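Local coordinates for DisA protein (Sorangium cellulosum, PDB 6CCA) that probably transfers methyl groups to the alpha carbon of an assembly-line polyketide intermediate, building the gem-dimethyl unit in disorazol biosynthesis, at residues Phe126-Glu129 against Arg130-Pro133. Sequence-based numbering, arbitrary orientation.
Sequences FTSE and RVTP
A type I beta turn from Ser-128 to Val-131 ends the middle strand, 124-127, of a small three-stranded antiparallel sheet and sends the chain on toward helix 135-146. The turn is closed by Val-131 N, whose N-H points to Ser-128 O over 3.0 Å at 157°; the donor stands above the carbonyl plane, 52° out of it. A chi1 of 87° sets Ser-128 OG between its own N and C, close to Arg-130 N, whose N-H it accepts at 3.0 Å; the same hydroxyl donates to Gly-116 O, tying the turn to the chain just before strand 118-121. A hydroxyl suits this place because it can accept one bond and give another. Glu-129 and Arg-130 fill the two exposed corner positions, suited to long polar side chains. On the buried side, Val-131 crosses Thr-127 at about a right angle, Val-131 CG2 lying 3.8 Å from Thr-127 CB. Thr-127 thereby offers carbon to the valine, while its OG1 donates a hydrogen bond to Arg-81 O and accepts one from Ser-84 N. A serine at the first position, accepting the N-H two residues on, is the mark of an ST turn, here overlapping a type I beta turn at a strand's end.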
ATOM      1  N   PHE A 126     -14.456 -28.653   5.624  1.00 27.41           N
ATOM      2  CA  PHE A 126     -14.136 -30.008   5.282  1.00 31.15           C
ATOM      3  C   PHE A 126     -12.803 -29.984   4.570  1.00 28.04           C
ATOM      4  O   PHE A 126     -12.647 -29.304   3.530  1.00 30.14           O
ATOM      5  CB  PHE A 126     -15.183 -30.594   4.334  1.00 28.70           C
ATOM      6  CG  PHE A 126     -14.987 -32.069   4.079  1.00 32.87           C
ATOM      7  CD1 PHE A 126     -15.157 -32.979   5.102  1.00 33.03           C
ATOM      8  CD2 PHE A 126     -14.623 -32.528   2.829  1.00 29.55           C
ATOM      9  CE1 PHE A 126     -14.972 -34.347   4.854  1.00 30.25           C
ATOM     10  CE2 PHE A 126     -14.404 -33.864   2.592  1.00 32.71           C
ATOM     11  CZ  PHE A 126     -14.621 -34.774   3.587  1.00 30.26           C
ATOM     12  N   THR A 127     -11.842 -30.771   5.067  1.00 27.94           N
ATOM     13  CA  THR A 127     -10.541 -30.840   4.369  1.00 27.68           C
ATOM     14  C   THR A 127     -10.642 -31.758   3.217  1.00 31.84           C
ATOM     15  O   THR A 127     -11.054 -32.949   3.357  1.00 36.39           O
ATOM     16  CB  THR A 127      -9.358 -31.318   5.268  1.00 28.16           C
ATOM     17  OG1 THR A 127      -9.727 -32.492   6.030  1.00 28.98           O
ATOM     18  CG2 THR A 127      -9.040 -30.336   6.265  1.00 27.53           C
ATOM     19  N   SER A 128     -10.176 -31.266   2.094  1.00 26.34           N
ATOM     20  CA  SER A 128     -10.147 -31.992   0.887  1.00 31.24           C
ATOM     21  C   SER A 128      -8.966 -32.903   0.764  1.00 37.84           C
ATOM     22  O   SER A 128      -8.043 -32.873   1.583  1.00 32.18           O
ATOM     23  CB  SER A 128     -10.085 -31.042  -0.305  1.00 30.86           C
ATOM     24  OG  SER A 128      -8.744 -30.654  -0.682  1.00 31.72           O
ATOM     25  N   GLU A 129      -9.033 -33.689  -0.308  1.00 40.78           N
ATOM     26  CA  GLU A 129      -7.980 -34.590  -0.769  1.00 46.30           C
ATOM     27  C   GLU A 129      -6.632 -33.964  -1.032  1.00 45.47           C
ATOM     28  O   GLU A 129      -5.632 -34.667  -0.953  1.00 40.96           O
ATOM     29  CB  GLU A 129      -8.429 -35.316  -2.058  1.00 51.00           C
ATOM     30  CG  GLU A 129      -9.402 -36.448  -1.768  1.00 56.26           C
ATOM     31  CD  GLU A 129      -8.871 -37.424  -0.707  1.00 60.82           C
ATOM     32  OE1 GLU A 129      -7.972 -38.236  -1.050  1.00 67.56           O
ATOM     33  OE2 GLU A 129      -9.337 -37.389   0.465  1.00 56.76           O
ATOM     34  N   ARG A 130      -6.610 -32.665  -1.311  1.00 41.71           N
ATOM     35  CA  ARG A 130      -5.363 -31.954  -1.553  1.00 37.77           C
ATOM     36  C   ARG A 130      -4.586 -31.723  -0.260  1.00 30.79           C
ATOM     37  O   ARG A 130      -3.394 -31.415  -0.295  1.00 31.44           O
ATOM     38  CB  ARG A 130      -5.637 -30.617  -2.245  1.00 43.44           C
ATOM     39  CG  ARG A 130      -5.162 -30.555  -3.687  1.00 49.63           C
ATOM     40  CD  ARG A 130      -5.101 -29.121  -4.188  1.00 51.83           C
ATOM     41  NE  ARG A 130      -3.733 -28.697  -4.470  1.00 53.41           N
ATOM     42  CZ  ARG A 130      -3.301 -27.445  -4.360  1.00 51.65           C
ATOM     43  NH1 ARG A 130      -4.131 -26.488  -3.970  1.00 42.97           N
ATOM     44  NH2 ARG A 130      -2.038 -27.151  -4.638  1.00 55.32           N
ATOM     45  N   VAL A 131      -5.256 -31.871   0.880  1.00 27.88           N
ATOM     46  CA  VAL A 131      -4.596 -31.660   2.160  1.00 29.86           C
ATOM     47  C   VAL A 131      -3.586 -32.824   2.444  1.00 36.33           C
ATOM     48  O   VAL A 131      -3.991 -33.992   2.512  1.00 33.98           O
ATOM     49  CB  VAL A 131      -5.621 -31.484   3.276  1.00 28.09           C
ATOM     50  CG1 VAL A 131      -4.995 -31.459   4.640  1.00 26.64           C
ATOM     51  CG2 VAL A 131      -6.411 -30.206   3.088  1.00 31.04           C
ATOM     52  N   THR A 132      -2.292 -32.505   2.486  1.00 29.30           N
ATOM     53  CA  THR A 132      -1.229 -33.424   2.944  1.00 29.98           C
ATOM     54  C   THR A 132      -0.327 -32.663   3.972  1.00 28.85           C
ATOM     55  O   THR A 132      -0.562 -31.466   4.190  1.00 23.63           O
ATOM     56  CB  THR A 132      -0.380 -33.890   1.772  1.00 31.14           C
ATOM     57  OG1 THR A 132       0.370 -32.790   1.253  1.00 32.65           O
ATOM     58  CG2 THR A 132      -1.252 -34.486   0.626  1.00 35.60           C
ATOM     59  N   PRO A 133       0.660 -33.345   4.586  1.00 27.17           N
ATOM     60  CA  PRO A 133       1.568 -32.653   5.520  1.00 28.32           C
ATOM     61  C   PRO A 133       2.459 -31.688   4.735  1.00 24.22           C
ATOM     62  O   PRO A 133       3.157 -32.073   3.816  1.00 24.28           O
ATOM     63  CB  PRO A 133       2.373 -33.809   6.189  1.00 28.93           C
ATOM     64  CG  PRO A 133       1.460 -35.040   5.961  1.00 30.40           C
ATOM     65  CD  PRO A 133       1.020 -34.790   4.535  1.00 32.05           C
TER